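NIF3-related protein (Bacillus cereus, PDB 2GX8) is of unknown function, but binds zinc ions at a dimetal site as a member of the Nif3 family and carries a domain thought to be regulatory. Local coordinates at residues T201-P206 with L220-E225; V164-P169 with E251-D256; E143-Q148 with K289-V294; G273-E278 with R308-L313; N30-I35 with A59-V64. One frame throughout, in Å; residues are numbered along the deposited sequence.

Interaction 1. Residues T201-P206 with L220-E225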
# COMPACT_ATOMS: atom_id res chain seq x y z
N THR C 201 24.87 49.92 -11.08
CA THR C 201 25.91 49.62 -12.03
C THR C 201 26.09 48.12 -12.16
O THR C 201 26.16 47.42 -11.16
CB THR C 201 27.25 50.27 -11.57
OG1 THR C 201 27.27 51.65 -11.97
CG2 THR C 201 28.42 49.60 -12.22
N GLY C 202 26.15 47.64 -13.40
CA GLY C 202 26.40 46.23 -13.68
C GLY C 202 27.79 46.06 -14.26
O GLY C 202 28.28 46.92 -14.99
N THR C 203 28.46 44.97 -13.90
CA THR C 203 29.79 44.72 -14.44
C THR C 203 29.76 43.43 -15.26
O THR C 203 28.88 42.63 -15.07
CB THR C 203 30.91 44.64 -13.33
OG1 THR C 203 30.61 43.58 -12.42
CG2 THR C 203 31.06 45.95 -12.56
N PHE C 204 30.67 43.27 -16.20
CA PHE C 204 30.73 42.04 -16.97
C PHE C 204 32.08 41.94 -17.65
O PHE C 204 32.74 42.96 -17.87
CB PHE C 204 29.55 41.91 -17.96
CG PHE C 204 29.48 43.00 -19.01
CD1 PHE C 204 30.03 42.80 -20.28
CD2 PHE C 204 28.82 44.20 -18.77
CE1 PHE C 204 29.94 43.78 -21.27
CE2 PHE C 204 28.74 45.18 -19.73
CZ PHE C 204 29.30 44.98 -20.99
N VAL C 205 32.51 40.72 -17.94
CA VAL C 205 33.76 40.48 -18.67
C VAL C 205 33.41 39.54 -19.83
O VAL C 205 33.33 38.32 -19.63
CB VAL C 205 34.86 39.83 -17.77
CG1 VAL C 205 36.04 39.37 -18.57
CG2 VAL C 205 35.31 40.78 -16.70
N PRO C 206 33.18 40.09 -21.04
CA PRO C 206 32.81 39.31 -22.23
C PRO C 206 33.83 38.23 -22.50
O PRO C 206 35.03 38.47 -22.32
CB PRO C 206 32.82 40.35 -23.36
CG PRO C 206 33.61 41.49 -22.84
CD PRO C 206 33.30 41.52 -21.37
N LEU C 220 37.27 43.88 -18.21
CA LEU C 220 36.14 44.23 -17.32
C LEU C 220 35.39 45.47 -17.75
O LEU C 220 35.94 46.57 -17.71
CB LEU C 220 36.58 44.42 -15.85
CG LEU C 220 35.45 44.83 -14.87
CD1 LEU C 220 34.67 43.65 -14.30
CD2 LEU C 220 36.03 45.60 -13.73
N GLU C 221 34.13 45.31 -18.13
CA GLU C 221 33.30 46.42 -18.54
C GLU C 221 32.38 46.83 -17.41
O GLU C 221 32.19 46.08 -16.46
CB GLU C 221 32.46 46.03 -19.75
CG GLU C 221 33.19 45.22 -20.81
CD GLU C 221 34.30 45.94 -21.53
OE1 GLU C 221 34.64 47.09 -21.17
OE2 GLU C 221 34.87 45.33 -22.48
N ARG C 222 31.80 48.01 -17.52
CA ARG C 222 30.91 48.54 -16.47
C ARG C 222 29.83 49.41 -17.10
O ARG C 222 30.12 50.27 -17.94
CB ARG C 222 31.75 49.35 -15.49
CG ARG C 222 31.01 50.31 -14.57
CD ARG C 222 31.93 50.87 -13.45
NE ARG C 222 32.39 49.83 -12.51
CZ ARG C 222 33.56 49.19 -12.59
NH1 ARG C 222 34.42 49.45 -13.56
NH2 ARG C 222 33.86 48.27 -11.69
N VAL C 223 28.57 49.18 -16.72
CA VAL C 223 27.46 49.90 -17.34
C VAL C 223 26.41 50.34 -16.33
O VAL C 223 26.02 49.55 -15.50
CB VAL C 223 26.80 48.98 -18.40
CG1 VAL C 223 25.40 49.40 -18.74
CG2 VAL C 223 27.64 48.91 -19.67
N GLU C 224 25.99 51.61 -16.38
CA GLU C 224 24.89 52.08 -15.52
C GLU C 224 23.61 51.39 -16.02
O GLU C 224 23.39 51.28 -17.21
CB GLU C 224 24.75 53.60 -15.54
CG GLU C 224 25.95 54.37 -14.98
CD GLU C 224 25.96 55.87 -15.38
OE1 GLU C 224 25.18 56.27 -16.29
OE2 GLU C 224 26.77 56.66 -14.81
N GLU C 225 22.78 50.91 -15.11
CA GLU C 225 21.61 50.13 -15.45
C GLU C 225 20.47 50.32 -14.47
O GLU C 225 20.65 50.83 -13.37
CB GLU C 225 21.95 48.65 -15.37
CG GLU C 225 22.60 48.03 -16.56
CD GLU C 225 22.73 46.52 -16.39
OE1 GLU C 225 23.26 46.09 -15.36
OE2 GLU C 225 22.31 45.77 -17.30
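E221, F204 and T201 bury large surfaces in this antiparallel strand pair, in which T201-P206 runs against L220-E225; paired residues sit opposite one another and successive pairs alternate between the two faces of the sheet. F204 and E221 form a hydrogen-bonded pair: E221 N reaches F204 O at 2.7 Å, while the return bond from F204 N to E221 O is longer and meets that oxygen from above its carbonyl plane. On the face they share, the phenyl ring swings over its neighbour because its CG sits between the backbone N and the carbonyl carbon (chi1 62°). E221 CB then lies over the ring in a CH-pi contact, 3.7 Å from the F204 centroid, and V223 CG2 meets the ring edge in plane, 3.9 Å from F204 CE2. The carboxylate plane of E221 is turned 52° from the ring, and E221 CG packs on P206 CD. T201 belongs to the other face, where its CG2 rests on the aliphatic part of R222, 3.6 Å from R222 CG. R222 runs alongside T203 and carries its guanidinium to a salt bridge with E174 of the second subunit. T203 OG1 bonds T195 of that subunit, whose strand continues the sheet beyond T201-P206. One residue past the T201 pairing, G202 N points almost straight at V223 O, 2.8 Å away.

Interaction 2. Residues V164-P169 with E251-D256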
# COMPACT_ATOMS: atom_id res chain seq x y z
N VAL C 164 10.14 38.79 -10.36
CA VAL C 164 11.01 38.85 -11.52
C VAL C 164 11.82 40.12 -11.39
O VAL C 164 11.27 41.21 -11.23
CB VAL C 164 10.23 38.94 -12.83
CG1 VAL C 164 11.21 39.03 -14.02
CG2 VAL C 164 9.34 37.77 -12.98
N VAL C 165 13.15 39.99 -11.45
CA VAL C 165 14.03 41.14 -11.42
C VAL C 165 14.72 41.15 -12.78
O VAL C 165 15.31 40.15 -13.17
CB VAL C 165 15.07 41.01 -10.29
CG1 VAL C 165 16.07 42.17 -10.33
CG2 VAL C 165 14.37 40.94 -8.94
N VAL C 166 14.61 42.24 -13.53
CA VAL C 166 15.26 42.32 -14.84
C VAL C 166 16.18 43.57 -14.87
O VAL C 166 15.93 44.58 -14.19
CB VAL C 166 14.21 42.26 -15.98
CG1 VAL C 166 13.31 43.52 -15.99
CG2 VAL C 166 14.86 42.03 -17.38
N PHE C 167 17.28 43.49 -15.61
CA PHE C 167 18.26 44.60 -15.70
C PHE C 167 18.21 45.17 -17.10
O PHE C 167 18.38 44.43 -18.06
CB PHE C 167 19.65 44.07 -15.34
CG PHE C 167 19.69 43.42 -13.98
CD1 PHE C 167 19.37 42.08 -13.83
CD2 PHE C 167 19.97 44.16 -12.86
CE1 PHE C 167 19.37 41.47 -12.56
CE2 PHE C 167 19.96 43.57 -11.61
CZ PHE C 167 19.65 42.23 -11.46
N VAL C 168 17.93 46.47 -17.21
CA VAL C 168 17.68 47.11 -18.50
C VAL C 168 18.36 48.47 -18.58
O VAL C 168 18.37 49.21 -17.60
CB VAL C 168 16.15 47.40 -18.70
CG1 VAL C 168 15.83 47.72 -20.16
CG2 VAL C 168 15.27 46.25 -18.26
N PRO C 169 18.93 48.82 -19.75
CA PRO C 169 19.43 50.19 -19.86
C PRO C 169 18.27 51.21 -19.74
O PRO C 169 17.14 50.92 -20.14
CB PRO C 169 20.00 50.22 -21.28
CG PRO C 169 19.29 49.12 -22.00
CD PRO C 169 19.21 48.05 -20.97
N GLU C 251 19.74 40.77 -26.74
CA GLU C 251 19.45 39.45 -27.25
C GLU C 251 19.66 38.46 -26.11
O GLU C 251 18.81 37.62 -25.84
CB GLU C 251 20.25 39.18 -28.53
CG GLU C 251 19.65 39.96 -29.72
CD GLU C 251 20.51 39.98 -30.97
OE1 GLU C 251 21.65 40.51 -30.93
OE2 GLU C 251 20.01 39.53 -32.02
N GLU C 252 20.79 38.61 -25.42
CA GLU C 252 21.05 37.82 -24.22
C GLU C 252 20.61 38.68 -23.00
O GLU C 252 21.28 39.66 -22.64
CB GLU C 252 22.52 37.33 -24.16
CG GLU C 252 23.65 38.39 -24.35
CD GLU C 252 24.00 38.75 -25.81
OE1 GLU C 252 23.22 38.44 -26.75
OE2 GLU C 252 25.08 39.36 -26.01
N VAL C 253 19.49 38.31 -22.38
CA VAL C 253 18.91 39.09 -21.27
C VAL C 253 19.12 38.48 -19.88
O VAL C 253 18.84 37.29 -19.66
CB VAL C 253 17.39 39.31 -21.49
CG1 VAL C 253 16.78 40.17 -20.37
CG2 VAL C 253 17.13 39.95 -22.84
N ALA C 254 19.58 39.30 -18.93
CA ALA C 254 19.79 38.85 -17.55
C ALA C 254 18.62 39.22 -16.66
O ALA C 254 18.31 40.39 -16.47
CB ALA C 254 21.07 39.42 -16.97
N TYR C 255 17.98 38.19 -16.13
CA TYR C 255 16.87 38.35 -15.25
C TYR C 255 16.91 37.19 -14.29
O TYR C 255 17.47 36.13 -14.59
CB TYR C 255 15.53 38.39 -16.03
CG TYR C 255 15.16 37.10 -16.74
CD1 TYR C 255 15.66 36.80 -18.01
CD2 TYR C 255 14.31 36.18 -16.14
CE1 TYR C 255 15.33 35.61 -18.65
CE2 TYR C 255 13.97 34.98 -16.78
CZ TYR C 255 14.49 34.71 -18.03
OH TYR C 255 14.15 33.54 -18.67
N ASP C 256 16.29 37.41 -13.13
CA ASP C 256 16.25 36.45 -12.06
C ASP C 256 14.81 36.22 -11.72
O ASP C 256 14.00 37.11 -11.87
CB ASP C 256 16.96 37.02 -10.82
CG ASP C 256 18.43 37.35 -11.08
OD1 ASP C 256 19.11 36.60 -11.80
OD2 ASP C 256 18.91 38.37 -10.54
O HOH W 1 20.14 42.73 -19.25
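V165 O receives the N-H of D256 at 2.9 Å, in the plane of its carbonyl, and also lies 3.2 Å from Y255 CA in a CA-H...O contact. This belongs to an antiparallel strand pairing in which V165 and D256 form the hydrogen-bonded pair; V165 N completes it by donating to D256 O. Beyond V166 and Y255 the chains draw apart, and the bond from F167 N to A254 O is weak. A water takes over there, donating to F167 O and accepting weakly from A254 N. The side chains sort by face. V166 CG2, anti to the backbone N, is directed at Y255 CB and V253 CG1, an aliphatic cluster that M244 of helix 237-247 extends. On the face of V165 and D256, the F167 ring turns its edge to the other segment. A254 O lies in the ring plane, 3.3 Å from F167 CD1. The D256 carboxylate, its plane 73° from that of the ring, is held chiefly by a salt bridge to K163 of the second subunit, which places this pairing beside the subunit interface. D256 OD2, the oxygen of that salt bridge, also lies at the ring edge, in plane, 3.7 Å from F167 CE1.

Interaction 3. Residues E143-Q148 with K289-V294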
# COMPACT_ATOMS: atom_id res chain seq x y z
N GLU C 143 -24.42 34.17 -5.54
CA GLU C 143 -25.19 35.26 -6.15
C GLU C 143 -26.65 34.90 -6.12
O GLU C 143 -27.47 35.68 -5.68
CB GLU C 143 -24.85 35.46 -7.62
CG GLU C 143 -23.41 35.85 -7.97
CD GLU C 143 -23.10 35.72 -9.50
OE1 GLU C 143 -24.05 35.89 -10.33
OE2 GLU C 143 -21.91 35.47 -9.87
N ALA C 144 -26.96 33.69 -6.59
CA ALA C 144 -28.34 33.20 -6.68
C ALA C 144 -29.06 33.31 -5.34
O ALA C 144 -30.24 33.65 -5.29
CB ALA C 144 -28.35 31.77 -7.19
N LEU C 145 -28.31 33.03 -4.27
CA LEU C 145 -28.81 33.13 -2.91
C LEU C 145 -28.84 34.56 -2.32
O LEU C 145 -29.43 34.78 -1.27
CB LEU C 145 -27.99 32.23 -1.99
CG LEU C 145 -28.12 30.72 -2.18
CD1 LEU C 145 -27.15 30.04 -1.23
CD2 LEU C 145 -29.56 30.20 -2.00
N GLY C 146 -28.19 35.51 -2.98
CA GLY C 146 -28.12 36.88 -2.47
C GLY C 146 -27.10 37.04 -1.34
O GLY C 146 -27.25 37.90 -0.48
N LEU C 147 -26.05 36.22 -1.34
CA LEU C 147 -25.03 36.32 -0.31
C LEU C 147 -24.04 37.46 -0.61
O LEU C 147 -23.61 37.64 -1.77
CB LEU C 147 -24.26 35.01 -0.15
CG LEU C 147 -24.93 33.70 0.26
CD1 LEU C 147 -23.85 32.79 0.76
CD2 LEU C 147 -25.98 33.87 1.36
N GLN C 148 -23.68 38.18 0.44
CA GLN C 148 -22.74 39.31 0.38
C GLN C 148 -21.44 39.04 1.14
O GLN C 148 -21.38 38.17 2.01
CB GLN C 148 -23.42 40.53 0.92
CG GLN C 148 -24.60 40.88 0.08
CD GLN C 148 -25.65 41.59 0.86
OE1 GLN C 148 -25.36 42.40 1.74
NE2 GLN C 148 -26.91 41.29 0.54
N LYS C 289 -35.15 27.21 -2.02
CA LYS C 289 -35.97 26.54 -3.05
C LYS C 289 -36.34 27.45 -4.20
O LYS C 289 -36.25 27.06 -5.36
CB LYS C 289 -37.23 25.89 -2.46
CG LYS C 289 -36.93 24.85 -1.38
CD LYS C 289 -38.02 23.81 -1.19
CE LYS C 289 -39.27 24.38 -0.60
NZ LYS C 289 -40.36 23.37 -0.58
N GLN C 290 -36.77 28.65 -3.87
CA GLN C 290 -37.19 29.63 -4.85
C GLN C 290 -35.98 30.11 -5.61
O GLN C 290 -35.97 30.18 -6.84
CB GLN C 290 -37.94 30.79 -4.14
CG GLN C 290 -38.24 32.04 -4.97
CD GLN C 290 -37.08 33.06 -4.99
OE1 GLN C 290 -36.91 33.80 -5.96
NE2 GLN C 290 -36.28 33.09 -3.91
N SER C 291 -34.95 30.38 -4.83
CA SER C 291 -33.69 30.95 -5.24
C SER C 291 -32.91 30.02 -6.16
O SER C 291 -32.34 30.47 -7.16
CB SER C 291 -32.95 31.20 -3.94
OG SER C 291 -31.85 32.03 -4.09
N LEU C 292 -32.89 28.73 -5.82
CA LEU C 292 -32.18 27.71 -6.61
C LEU C 292 -33.08 26.85 -7.49
O LEU C 292 -32.59 25.90 -8.09
CB LEU C 292 -31.34 26.82 -5.72
CG LEU C 292 -30.27 27.51 -4.86
CD1 LEU C 292 -29.41 26.46 -4.17
CD2 LEU C 292 -29.42 28.44 -5.69
N ASP C 293 -34.38 27.17 -7.56
CA ASP C 293 -35.36 26.53 -8.43
C ASP C 293 -35.52 25.03 -8.19
O ASP C 293 -35.37 24.22 -9.11
CB ASP C 293 -35.05 26.82 -9.92
CG ASP C 293 -36.18 26.40 -10.89
OD1 ASP C 293 -37.32 26.14 -10.45
OD2 ASP C 293 -35.92 26.34 -12.11
N VAL C 294 -35.81 24.66 -6.95
CA VAL C 294 -36.06 23.27 -6.63
C VAL C 294 -37.42 23.09 -5.95
O VAL C 294 -37.90 23.98 -5.23
CB VAL C 294 -34.92 22.60 -5.83
CG1 VAL C 294 -33.66 22.51 -6.70
CG2 VAL C 294 -34.65 23.31 -4.56
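A144 and L145, in the last turn of helix 137-145, meet S291 and L292, in the last turn of helix 281-292: the C-terminal turns of two helices come together, with a Schellman motif closing the first. The contact is small, and its chemistry divides into apolar and polar parts. The apolar part belongs to the leucines and the alanine. L292 CD2 comes up to A144 CB at 3.8 Å, and L292 CG lies 4.0 Å from L145 CD2, the two leucine side chains meeting at a slant. L292 reaches on to P355 and V359, of the loop that carries the zinc ligands H357 and E360; a zinc ion lies about 13 Å from its side chain. The polar part centres on S291: with OG anti to the backbone N (chi1 -166°), the hydroxyl is directed at A144 O, 2.6 Å away. Within each segment, backbone bonds mark the helix ends. G146 leaves its helix with positive phi, and its N bonds E143 O at 2.8 Å. In the other segment D293 has positive phi, and V294 N bonds K289 O. Where apolar and polar parts meet sits L145 CD2, touching S291 OG at 3.6 Å as well as L292.

Interaction 4. Residues G273-E278 with R308-L313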
# COMPACT_ATOMS: atom_id res chain seq x y z
N GLY C 273 -20.71 33.60 3.10
CA GLY C 273 -21.09 34.99 3.09
C GLY C 273 -22.27 35.24 4.01
O GLY C 273 -22.63 34.38 4.82
N TYR C 274 -22.91 36.40 3.85
CA TYR C 274 -24.01 36.84 4.72
C TYR C 274 -25.30 37.18 4.00
O TYR C 274 -25.29 37.89 2.99
CB TYR C 274 -23.57 38.08 5.51
CG TYR C 274 -22.42 37.81 6.45
CD1 TYR C 274 -21.10 38.03 6.06
CD2 TYR C 274 -22.67 37.32 7.74
CE1 TYR C 274 -20.04 37.77 6.94
CE2 TYR C 274 -21.62 37.07 8.63
CZ TYR C 274 -20.32 37.28 8.23
OH TYR C 274 -19.30 37.01 9.14
N LEU C 275 -26.43 36.71 4.52
CA LEU C 275 -27.72 37.09 3.96
C LEU C 275 -27.92 38.60 4.17
O LEU C 275 -27.23 39.21 5.00
CB LEU C 275 -28.87 36.31 4.59
CG LEU C 275 -29.00 34.80 4.34
CD1 LEU C 275 -30.11 34.20 5.18
CD2 LEU C 275 -29.22 34.46 2.86
N GLN C 276 -28.83 39.20 3.41
CA GLN C 276 -29.16 40.62 3.54
C GLN C 276 -29.91 40.90 4.87
O GLN C 276 -29.74 41.96 5.50
CB GLN C 276 -29.99 41.08 2.32
CG GLN C 276 -30.48 42.56 2.31
CD GLN C 276 -29.38 43.59 2.01
OE1 GLN C 276 -28.21 43.24 1.83
NE2 GLN C 276 -29.77 44.86 1.95
N GLU C 277 -30.75 39.95 5.28
CA GLU C 277 -31.48 40.03 6.55
C GLU C 277 -31.55 38.65 7.21
O GLU C 277 -31.52 37.63 6.51
CB GLU C 277 -32.88 40.62 6.37
CG GLU C 277 -32.94 42.17 6.39
CD GLU C 277 -34.37 42.73 6.40
OE1 GLU C 277 -35.31 42.00 6.03
OE2 GLU C 277 -34.54 43.92 6.77
N GLU C 278 -31.63 38.65 8.54
CA GLU C 278 -31.72 37.43 9.36
C GLU C 278 -33.07 36.76 9.09
O GLU C 278 -34.08 37.44 8.87
CB GLU C 278 -31.59 37.76 10.85
CG GLU C 278 -31.36 36.57 11.80
CD GLU C 278 -31.51 36.94 13.29
OE1 GLU C 278 -32.62 37.40 13.68
OE2 GLU C 278 -30.54 36.75 14.08
N ARG C 308 -27.88 33.74 9.77
CA ARG C 308 -27.37 34.97 9.17
C ARG C 308 -26.22 34.68 8.20
O ARG C 308 -26.26 35.12 7.05
CB ARG C 308 -26.95 35.95 10.27
CG ARG C 308 -26.22 37.19 9.77
CD ARG C 308 -27.12 38.22 9.10
NE ARG C 308 -26.42 39.51 9.02
CZ ARG C 308 -26.84 40.57 8.34
NH1 ARG C 308 -27.97 40.51 7.65
NH2 ARG C 308 -26.12 41.69 8.35
N LYS C 309 -25.18 33.97 8.64
CA LYS C 309 -24.15 33.63 7.65
C LYS C 309 -24.32 32.23 7.13
O LYS C 309 -24.54 31.29 7.89
CB LYS C 309 -22.71 33.95 8.06
CG LYS C 309 -22.02 33.01 8.97
CD LYS C 309 -20.63 33.55 9.34
CE LYS C 309 -19.68 33.68 8.16
NZ LYS C 309 -18.33 34.17 8.62
N VAL C 310 -24.19 32.13 5.81
CA VAL C 310 -24.44 30.94 5.05
C VAL C 310 -23.22 30.45 4.28
O VAL C 310 -22.51 31.24 3.65
CB VAL C 310 -25.52 31.27 3.98
CG1 VAL C 310 -25.82 30.07 3.09
CG2 VAL C 310 -26.79 31.81 4.63
N ALA C 311 -22.99 29.14 4.34
CA ALA C 311 -21.93 28.50 3.56
C ALA C 311 -22.61 27.73 2.43
O ALA C 311 -23.66 27.14 2.63
CB ALA C 311 -21.11 27.55 4.46
N VAL C 312 -22.07 27.78 1.23
CA VAL C 312 -22.63 26.94 0.13
C VAL C 312 -21.54 26.24 -0.63
O VAL C 312 -20.48 26.79 -0.84
CB VAL C 312 -23.58 27.73 -0.84
CG1 VAL C 312 -22.96 29.05 -1.27
CG2 VAL C 312 -23.97 26.86 -2.03
N LEU C 313 -21.77 25.00 -1.02
CA LEU C 313 -20.80 24.28 -1.81
C LEU C 313 -21.61 23.37 -2.74
O LEU C 313 -22.22 22.40 -2.29
CB LEU C 313 -19.86 23.50 -0.88
CG LEU C 313 -18.61 22.86 -1.49
CD1 LEU C 313 -17.64 22.56 -0.39
CD2 LEU C 313 -18.90 21.61 -2.26
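Y274 and K309 face each other as a non-hydrogen-bonded pair and run side by side in the same direction, the lysine chain following the tyrosine from its root to its hydroxyl. K309 CB lies 3.4 Å from Y274 CE2, oblique to the ring; a bend at chi3 (-64°) then brings the ammonium to the phenol, where K309 NZ donates to Y274 OH at 3.0 Å. NZ also bonds K327 O, so two oxygens grip it. L275 and V310 meet differently, at a slant on the other side of the strands, with L275 CG 3.7 Å from V310 CG2; F284 of helix 281-292 and L147 pack on both. R308 buries the largest area. Its chain, bent at chi2 (75°), curls round the corner that the partner strand turns at Q276 and E277. The guanidinium has L275 O over one face and Q276 O in plane at its edge, and NH1 makes a weak bond to Q276 O at 3.1 Å. Backbone bonds keep the register: L275 N to R308 O at 3.0 Å, and a reciprocal pair between G273 and V310. This is an antiparallel strand pairing in a mixed sheet, since strand 306-313 also pairs with the parallel strand 331-335.

Interaction 5. Residues N30-I35 with A59-V64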
# COMPACT_ATOMS: atom_id res chain seq x y z
N ASN C 30 -11.79 26.15 -34.55
CA ASN C 30 -11.76 24.73 -34.32
C ASN C 30 -11.98 24.49 -32.82
O ASN C 30 -12.04 25.44 -32.05
CB ASN C 30 -10.49 24.08 -34.89
CG ASN C 30 -9.24 24.44 -34.13
OD1 ASN C 30 -9.28 24.84 -32.98
ND2 ASN C 30 -8.10 24.24 -34.77
N GLY C 31 -12.12 23.24 -32.41
CA GLY C 31 -12.34 22.93 -31.00
C GLY C 31 -11.25 23.45 -30.07
O GLY C 31 -11.56 23.96 -28.99
N HIS C 32 -10.00 23.34 -30.52
CA HIS C 32 -8.83 23.74 -29.72
C HIS C 32 -8.84 25.18 -29.28
O HIS C 32 -8.45 25.49 -28.15
CB HIS C 32 -7.53 23.50 -30.46
CG HIS C 32 -7.20 22.06 -30.68
ND1 HIS C 32 -7.10 21.16 -29.64
CD2 HIS C 32 -6.86 21.39 -31.80
CE1 HIS C 32 -6.77 19.97 -30.13
NE2 HIS C 32 -6.60 20.09 -31.44
N GLU C 33 -9.27 26.05 -30.19
CA GLU C 33 -9.35 27.47 -29.96
C GLU C 33 -10.40 27.75 -28.91
O GLU C 33 -10.13 28.47 -27.94
CB GLU C 33 -9.73 28.16 -31.25
CG GLU C 33 -8.71 27.90 -32.34
CD GLU C 33 -8.99 28.69 -33.62
OE1 GLU C 33 -9.63 29.79 -33.52
OE2 GLU C 33 -8.56 28.21 -34.71
N ILE C 34 -11.59 27.20 -29.10
CA ILE C 34 -12.67 27.36 -28.13
C ILE C 34 -12.23 26.90 -26.75
O ILE C 34 -12.33 27.64 -25.78
CB ILE C 34 -13.92 26.60 -28.59
CG1 ILE C 34 -14.36 27.22 -29.92
CG2 ILE C 34 -15.02 26.64 -27.54
CD1 ILE C 34 -15.48 26.53 -30.60
N ILE C 35 -11.73 25.68 -26.69
CA ILE C 35 -11.23 25.09 -25.46
C ILE C 35 -10.14 25.94 -24.84
O ILE C 35 -10.13 26.16 -23.63
CB ILE C 35 -10.78 23.63 -25.72
CG1 ILE C 35 -12.02 22.78 -25.97
CG2 ILE C 35 -9.95 23.06 -24.60
CD1 ILE C 35 -13.08 22.96 -24.92
N ALA C 59 -12.15 14.51 -30.84
CA ALA C 59 -11.04 15.36 -31.29
C ALA C 59 -11.50 16.81 -31.37
O ALA C 59 -12.68 17.08 -31.57
CB ALA C 59 -10.58 14.93 -32.64
N LEU C 60 -10.58 17.76 -31.23
CA LEU C 60 -10.96 19.18 -31.29
C LEU C 60 -10.45 19.88 -32.54
O LEU C 60 -10.77 21.05 -32.78
CB LEU C 60 -10.45 19.92 -30.05
CG LEU C 60 -10.97 19.42 -28.71
CD1 LEU C 60 -10.05 19.91 -27.62
CD2 LEU C 60 -12.43 19.82 -28.47
N ASN C 61 -9.65 19.19 -33.35
CA ASN C 61 -9.09 19.79 -34.57
C ASN C 61 -10.05 19.75 -35.76
O ASN C 61 -9.70 19.17 -36.84
CB ASN C 61 -7.73 19.16 -34.91
CG ASN C 61 -7.77 17.63 -34.91
OD1 ASN C 61 -8.81 17.01 -34.72
ND2 ASN C 61 -6.61 17.03 -35.14
N LYS C 62 -11.24 20.42 -35.56
CA LYS C 62 -12.29 20.36 -36.57
C LYS C 62 -13.15 21.62 -36.41
O LYS C 62 -13.22 22.15 -35.32
CB LYS C 62 -13.12 19.08 -36.33
CG LYS C 62 -13.86 19.03 -34.95
CD LYS C 62 -14.32 17.62 -34.55
CE LYS C 62 -15.45 17.63 -33.47
NZ LYS C 62 -15.25 18.60 -32.34
N PRO C 63 -13.77 22.14 -37.49
CA PRO C 63 -14.63 23.35 -37.38
C PRO C 63 -15.81 23.18 -36.42
O PRO C 63 -16.55 22.20 -36.53
CB PRO C 63 -15.15 23.54 -38.82
CG PRO C 63 -14.10 22.92 -39.66
CD PRO C 63 -13.64 21.70 -38.89
N VAL C 64 -15.98 24.13 -35.50
CA VAL C 64 -17.05 24.08 -34.48
C VAL C 64 -17.99 25.29 -34.58
O VAL C 64 -17.61 26.39 -34.17
CB VAL C 64 -16.45 23.99 -33.04
CG1 VAL C 64 -17.56 23.90 -31.98
CG2 VAL C 64 -15.50 22.82 -32.91
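L60 is the pivot of the tight part, its side chain wedged against the first turn of helix 31-38 while its carbonyl faces the helix's N-H groups. L60 O lies 2.6 Å from G31 N and 3.3 Å from H32 N, both weak bonds with bent geometry, and G31 N is shared with K62 O in a third weak bond. The absence of a side chain at G31 lets the loop come this close. N30, packed against K62 O, fixes the helix start: with CG between the backbone N and the carbonyl carbon (chi1 70°), OD1 turns back to accept from E33 N at 3.0 Å. Deeper in, the side chains of I35 and L60 cross at about a right angle, with I35 CG1 3.9 Å from L60 CD1, and I34 CD1 packs on V64 CG1 at 3.6 Å; these four residues are buried. Towards solvent the grip slackens. H32 lays its imidazole over L60, whose CB stands 3.8 Å from the ring centroid in a CH-pi contact, offset toward the rim. N61, exposed like H32, runs alongside the imidazole with its amide plane turned 72° from the ring, and H32 NE2 lies 3.8 Å from N61 CB. A loop thus reads the first N-H groups of a helix whose N-cap is an asparagine.

In the fold
Interactions 1, 2 and 4 all belong to one large branched sheet, yet to distant parts of it: 1 and 2 touch through E225 and F167 and lie at the subunit interface, whereas interaction 4 is centred about 60 Å from the centre of interaction 1 and meets no other chain. Their polar ends differ accordingly, with R222 and D256 answered by a second subunit and K309 by its own chain. Interactions 3 and 4 join through Q148 and Q276 and the packing of L147, linking helix ends to that sheet. Interaction 5, apart from these, sets a helix start on a loop using weak backbone bonds. Each contact mixes buried and more open residues; interaction 3 buries least surface.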